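Local coordinates for sortase family protein (Streptococcus agalactiae, PDB 3O0P) that probably acts as a class C sortase, a transpeptidase that joins pilin subunits covalently during assembly of the bacterial pilus, at residues Ile156-Pro161 against His189-Arg194; Arg27-Ala32 against Arg62-Ser67. All coordinates share one frame; numbering follows the deposited sequence.

Contact 1 pairs two strands of the sortase beta fold, while contact 2 packs helix 22-37, the second of the two helices near the N-terminus, against the loop that leads into the fold's first strand. Their centres are 29 Å apart, on opposite sides of the centre of the chain, and their nearest atoms are about 18 Å apart, so the two do not touch. Contact 2 also closes before contact 1 opens along the chain. Contact 1 lies closer to the chemistry: Arg190 touches Cys181 on the next strand, and by family comparison these are probably the active-site arginine and cysteine. Contact 2 is structural packing, with an arginine gripping the backbone of the opposing loop.

Contact 1: Ile156-Pro161 against His189-Arg194; sequences IKVVTP and HRLLVR
Pro161 lies over the guanidinium of Arg190, its CG 3.6 Å above the plane and centred on one face, with CZ of Arg190 3.7 Å from CG of Pro161. A bend at chi2 (-65°) carries the arginine chain out along the strand end to this ring, and the two side chains cross at about a right angle. The group is also held at its rim: Arg190 NH1 donates to His189 O at 2.8 Å. This bond lies in the guanidinium plane but above the carbonyl plane, while NH2 forms a salt bridge with Asp46.

Behind this end, the strands run antiparallel, and Lys157 with Leu192 and Val159 with Arg190 form hydrogen-bonded pairs. On the face of Val159 and Leu192, with CG1 of Val159 anti to the carbonyl carbon (chi1 -56°), CG2 of Val159 falls between the backbone N and the carbonyl carbon and meets CD1 of Leu192 at 3.6 Å. On the other face, that of Ile156, Val158 and Leu191, CD1 of Leu191 reaches both CG2 of Ile156, at 3.8 Å, and CG2 of Val158, at 3.9 Å. Ile156 and Leu191 lie side by side, whereas CG1 of Val158 packs on CB of His189 at 3.7 Å, the two side chains crossing nearly perpendicularly. The imidazole then slants past Thr160, whose CG2 is 4.0 Å from NE2 of His189.

Lys157 turns its amine to Asp166. Arg190 also touches Cys181 and Tyr48; with Asp46 and Tyr48 in a loop over Arg190, this is consistent with the lid that covers the active site in pilus-related class C sortases. Strand 189-198 is flanked within the sortase sheet by strands 148-159 and 174-182, antiparallel to both.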
loop_
_atom_site.group_PDB
_atom_site.type_symbol
_atom_site.label_atom_id
_atom_site.label_comp_id
_atom_site.label_asym_id
_atom_site.label_seq_id
_atom_site.Cartn_x
_atom_site.Cartn_y
_atom_site.Cartn_z
ATOM N N ILE A 156 -2.334 12.648 -9.111
ATOM C CA ILE A 156 -0.948 12.264 -9.142
ATOM C C ILE A 156 -0.135 13.480 -8.744
ATOM O O ILE A 156 -0.266 14.541 -9.355
ATOM C CB ILE A 156 -0.550 11.791 -10.545
ATOM C CG1 ILE A 156 -1.429 10.589 -10.927
ATOM C CG2 ILE A 156 0.915 11.438 -10.572
ATOM C CD1 ILE A 156 -1.305 10.136 -12.337
ATOM N N LYS A 157 0.651 13.332 -7.681
ATOM C CA LYS A 157 1.420 14.439 -7.129
ATOM C C LYS A 157 2.842 14.016 -6.853
ATOM O O LYS A 157 3.091 12.884 -6.468
ATOM C CB LYS A 157 0.808 14.966 -5.832
ATOM C CG LYS A 157 -0.529 15.628 -6.030
ATOM C CD LYS A 157 -1.108 16.160 -4.730
ATOM C CE LYS A 157 -0.517 17.503 -4.365
ATOM N NZ LYS A 157 -1.223 18.112 -3.213
ATOM N N VAL A 158 3.775 14.949 -7.026
ATOM C CA VAL A 158 5.167 14.765 -6.656
ATOM C C VAL A 158 5.419 15.730 -5.516
ATOM O O VAL A 158 5.183 16.930 -5.662
ATOM C CB VAL A 158 6.095 15.048 -7.843
ATOM C CG1 VAL A 158 7.547 15.117 -7.376
ATOM C CG2 VAL A 158 5.900 13.978 -8.909
ATOM N N VAL A 159 5.895 15.209 -4.385
ATOM C CA VAL A 159 6.053 15.985 -3.160
ATOM C C VAL A 159 7.445 15.761 -2.553
ATOM O O VAL A 159 8.173 14.815 -2.910
ATOM C CB VAL A 159 4.940 15.641 -2.130
ATOM C CG1 VAL A 159 3.549 15.848 -2.757
ATOM C CG2 VAL A 159 5.137 14.216 -1.614
ATOM N N THR A 160 7.809 16.629 -1.628
ATOM C CA THR A 160 9.066 16.462 -0.905
ATOM C C THR A 160 8.926 15.393 0.173
ATOM O O THR A 160 7.828 15.100 0.603
ATOM C CB THR A 160 9.536 17.793 -0.290
ATOM O OG1 THR A 160 8.548 18.285 0.617
ATOM C CG2 THR A 160 9.769 18.819 -1.398
ATOM N N PRO A 161 10.042 14.787 0.590
ATOM C CA PRO A 161 9.931 13.627 1.477
ATOM C C PRO A 161 9.391 13.941 2.863
ATOM O O PRO A 161 8.976 13.008 3.559
ATOM C CB PRO A 161 11.365 13.101 1.553
ATOM C CG PRO A 161 11.999 13.561 0.283
ATOM C CD PRO A 161 11.403 14.919 0.035
ATOM N N HIS A 189 12.481 13.260 -4.290
ATOM C CA HIS A 189 11.046 13.496 -4.157
ATOM C C HIS A 189 10.277 12.188 -4.113
ATOM O O HIS A 189 10.850 11.104 -4.255
ATOM C CB HIS A 189 10.535 14.361 -5.311
ATOM C CG HIS A 189 11.025 15.776 -5.254
ATOM N ND1 HIS A 189 12.315 16.136 -5.571
ATOM C CD2 HIS A 189 10.393 16.914 -4.891
ATOM C CE1 HIS A 189 12.453 17.440 -5.415
ATOM N NE2 HIS A 189 11.298 17.938 -5.010
ATOM N N ARG A 190 8.982 12.309 -3.868
ATOM C CA ARG A 190 8.121 11.149 -3.743
ATOM C C ARG A 190 6.948 11.319 -4.695
ATOM O O ARG A 190 6.350 12.390 -4.784
ATOM C CB ARG A 190 7.651 10.994 -2.291
ATOM C CG ARG A 190 8.805 10.888 -1.278
ATOM C CD ARG A 190 9.678 9.634 -1.447
ATOM N NE ARG A 190 10.788 9.621 -0.485
ATOM C CZ ARG A 190 12.026 10.012 -0.739
ATOM N NH1 ARG A 190 12.369 10.441 -1.948
ATOM N NH2 ARG A 190 12.934 9.960 0.223
ATOM N N LEU A 191 6.647 10.248 -5.418
ATOM C CA LEU A 191 5.529 10.206 -6.331
ATOM C C LEU A 191 4.368 9.511 -5.639
ATOM O O LEU A 191 4.510 8.377 -5.175
ATOM C CB LEU A 191 5.922 9.433 -7.593
ATOM C CG LEU A 191 4.799 9.158 -8.604
ATOM C CD1 LEU A 191 4.253 10.449 -9.170
ATOM C CD2 LEU A 191 5.287 8.230 -9.713
ATOM N N LEU A 192 3.218 10.183 -5.638
ATOM C CA LEU A 192 2.013 9.720 -4.966
ATOM C C LEU A 192 0.881 9.601 -5.985
ATOM O O LEU A 192 0.391 10.604 -6.492
ATOM C CB LEU A 192 1.586 10.708 -3.867
ATOM C CG LEU A 192 2.403 10.757 -2.572
ATOM C CD1 LEU A 192 3.870 11.029 -2.792
ATOM C CD2 LEU A 192 1.827 11.816 -1.628
ATOM N N VAL A 193 0.487 8.371 -6.293
ATOM C CA VAL A 193 -0.619 8.089 -7.196
ATOM C C VAL A 193 -1.815 7.661 -6.355
ATOM O O VAL A 193 -1.833 6.563 -5.823
ATOM C CB VAL A 193 -0.217 6.987 -8.200
ATOM C CG1 VAL A 193 -1.369 6.686 -9.125
ATOM C CG2 VAL A 193 1.022 7.415 -9.019
ATOM N N ARG A 194 -2.814 8.536 -6.244
ATOM C CA ARG A 194 -3.979 8.302 -5.426
ATOM C C ARG A 194 -5.156 7.854 -6.273
ATOM O O ARG A 194 -5.399 8.390 -7.358
ATOM C CB ARG A 194 -4.357 9.583 -4.682
ATOM C CG ARG A 194 -5.458 9.375 -3.651
ATOM C CD ARG A 194 -5.927 10.679 -3.026
ATOM N NE ARG A 194 -6.711 11.433 -3.985
ATOM C CZ ARG A 194 -7.210 12.640 -3.759
ATOM N NH1 ARG A 194 -6.923 13.245 -2.624
ATOM N NH2 ARG A 194 -7.955 13.244 -4.683
#

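Contact 2: Arg27-Ala32 against Arg62-Ser67; sequences RRMALA and RMLEVS
Arg28 reaches out from the helix to grip two backbone carbonyls of the 62-67 loop through a single nitrogen. Its NH1 donates to O of Met63 and to O of Glu65, each at 2.9 Å; the second bond is the straighter, at 161° against 142°. In both cases the nitrogen stands above the carbonyl plane. A water completes a ring, accepting from NH2 of Arg28 and donating to O of Glu65, which therefore receives two bonds. The extended run from CG to NE delivers the guanidinium to this turn, and NE forms a salt bridge with Glu24, so that all three nitrogens are engaged.

Apolar packing lies beside this polar grip, nearer the helix. Met63 bends at chi2 and chi3 to lie along the helix: its CG is 3.9 Å from CB of Leu31 and 4.0 Å from CB of Ala32, and its CE approaches the carbonyl O of Leu31. On the other flank CD2 of Leu64 touches both CB of Ala32 and SD of Met29, each at 3.9 Å.

Within the loop, a salt bridge from NH1 of Arg62 to OE1 of Glu65 (2.8 Å) spans the short 3-10 turn at 62-64. The contact thus joins the middle of helix 22-37 to the connection preceding strand 71-75, and Val66 carries the packing on to Phe13 and Ala16 of helix 11-18.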
loop_
_atom_site.group_PDB
_atom_site.type_symbol
_atom_site.label_atom_id
_atom_site.label_comp_id
_atom_site.label_asym_id
_atom_site.label_seq_id
_atom_site.Cartn_x
_atom_site.Cartn_y
_atom_site.Cartn_z
ATOM N N ARG A 27 -12.996 -12.248 12.636
ATOM C CA ARG A 27 -12.259 -11.868 13.832
ATOM C C ARG A 27 -11.074 -10.979 13.444
ATOM O O ARG A 27 -10.854 -9.924 14.036
ATOM C CB ARG A 27 -11.761 -13.115 14.539
ATOM C CG ARG A 27 -11.082 -12.803 15.869
ATOM C CD ARG A 27 -10.372 -14.002 16.468
ATOM N NE ARG A 27 -9.206 -14.404 15.693
ATOM C CZ ARG A 27 -8.019 -13.828 15.821
ATOM N NH1 ARG A 27 -7.856 -12.858 16.712
ATOM N NH2 ARG A 27 -6.992 -14.222 15.089
ATOM N N ARG A 28 -10.336 -11.402 12.432
ATOM C CA ARG A 28 -9.169 -10.658 11.993
ATOM C C ARG A 28 -9.550 -9.301 11.420
ATOM O O ARG A 28 -8.885 -8.291 11.689
ATOM C CB ARG A 28 -8.396 -11.478 10.959
ATOM C CG ARG A 28 -7.665 -12.672 11.550
ATOM C CD ARG A 28 -7.216 -13.563 10.426
ATOM N NE ARG A 28 -6.291 -14.634 10.766
ATOM C CZ ARG A 28 -5.001 -14.662 10.437
ATOM N NH1 ARG A 28 -4.418 -13.626 9.848
ATOM N NH2 ARG A 28 -4.280 -15.735 10.707
ATOM N N MET A 29 -10.589 -9.284 10.579
ATOM C CA MET A 29 -11.051 -8.045 10.003
ATOM C C MET A 29 -11.564 -7.098 11.081
ATOM O O MET A 29 -11.428 -5.885 10.972
ATOM C CB MET A 29 -12.077 -8.295 8.899
ATOM C CG MET A 29 -11.526 -9.055 7.709
ATOM S SD MET A 29 -10.233 -8.132 6.684
ATOM C CE MET A 29 -11.340 -6.977 5.889
ATOM N N ALA A 30 -12.129 -7.635 12.150
ATOM C CA ALA A 30 -12.552 -6.792 13.274
ATOM C C ALA A 30 -11.357 -6.139 13.925
ATOM O O ALA A 30 -11.389 -4.957 14.262
ATOM C CB ALA A 30 -13.291 -7.617 14.300
ATOM N N LEU A 31 -10.287 -6.901 14.128
ATOM C CA LEU A 31 -9.079 -6.327 14.689
ATOM C C LEU A 31 -8.504 -5.255 13.784
ATOM O O LEU A 31 -8.012 -4.236 14.258
ATOM C CB LEU A 31 -8.038 -7.409 14.986
ATOM C CG LEU A 31 -8.389 -8.382 16.120
ATOM C CD1 LEU A 31 -7.303 -9.431 16.241
ATOM C CD2 LEU A 31 -8.542 -7.681 17.452
ATOM N N ALA A 32 -8.549 -5.497 12.476
ATOM C CA ALA A 32 -8.033 -4.522 11.514
ATOM C C ALA A 32 -8.881 -3.240 11.517
ATOM O O ALA A 32 -8.336 -2.149 11.464
ATOM C CB ALA A 32 -7.963 -5.128 10.122
ATOM N N ARG A 62 -0.373 -8.001 12.142
ATOM C CA ARG A 62 -0.369 -9.459 12.215
ATOM C C ARG A 62 -1.758 -10.038 11.953
ATOM O O ARG A 62 -1.891 -11.135 11.400
ATOM C CB ARG A 62 0.071 -9.948 13.602
ATOM C CG ARG A 62 1.519 -9.715 13.935
ATOM C CD ARG A 62 2.490 -10.380 12.967
ATOM N NE ARG A 62 3.875 -10.320 13.451
ATOM C CZ ARG A 62 4.930 -10.747 12.768
ATOM N NH1 ARG A 62 4.777 -11.264 11.568
ATOM N NH2 ARG A 62 6.137 -10.663 13.295
ATOM N N MET A 63 -2.814 -9.329 12.335
ATOM C CA MET A 63 -4.165 -9.852 12.117
ATOM C C MET A 63 -4.468 -10.064 10.635
ATOM O O MET A 63 -5.307 -10.898 10.290
ATOM C CB MET A 63 -5.244 -8.971 12.764
ATOM C CG MET A 63 -5.626 -7.717 11.994
ATOM S SD MET A 63 -4.324 -6.368 11.840
ATOM C CE MET A 63 -4.525 -5.612 13.474
ATOM N N LEU A 64 -3.810 -9.315 9.751
ATOM C CA LEU A 64 -4.042 -9.435 8.309
ATOM C C LEU A 64 -3.083 -10.372 7.606
ATOM O O LEU A 64 -3.211 -10.592 6.405
ATOM C CB LEU A 64 -3.952 -8.073 7.632
ATOM C CG LEU A 64 -5.099 -7.103 7.931
ATOM C CD1 LEU A 64 -4.897 -5.811 7.154
ATOM C CD2 LEU A 64 -6.460 -7.700 7.642
ATOM N N GLU A 65 -2.142 -10.950 8.345
ATOM C CA GLU A 65 -1.080 -11.728 7.739
ATOM C C GLU A 65 -1.412 -13.198 7.604
ATOM O O GLU A 65 -1.790 -13.844 8.557
ATOM C CB GLU A 65 0.179 -11.647 8.595
ATOM C CG GLU A 65 0.915 -10.346 8.430
ATOM C CD GLU A 65 2.231 -10.311 9.203
ATOM O OE1 GLU A 65 2.566 -11.333 9.849
ATOM O OE2 GLU A 65 2.912 -9.258 9.186
ATOM N N VAL A 66 -1.191 -13.720 6.401
ATOM C CA VAL A 66 -1.064 -15.156 6.174
ATOM C C VAL A 66 0.087 -15.321 5.180
ATOM O O VAL A 66 0.340 -14.441 4.344
ATOM C CB VAL A 66 -2.345 -15.818 5.618
ATOM C CG1 VAL A 66 -3.459 -15.771 6.651
ATOM C CG2 VAL A 66 -2.774 -15.190 4.290
ATOM N N SER A 67 0.845 -16.398 5.338
ATOM C CA SER A 67 2.037 -16.616 4.528
ATOM C C SER A 67 2.960 -15.385 4.559
ATOM O O SER A 67 3.595 -15.040 3.546
ATOM C CB SER A 67 1.644 -16.934 3.088
ATOM O OG SER A 67 2.632 -17.739 2.468
HETATM O O HOH W 1 -1.420 -16.015 10.256
#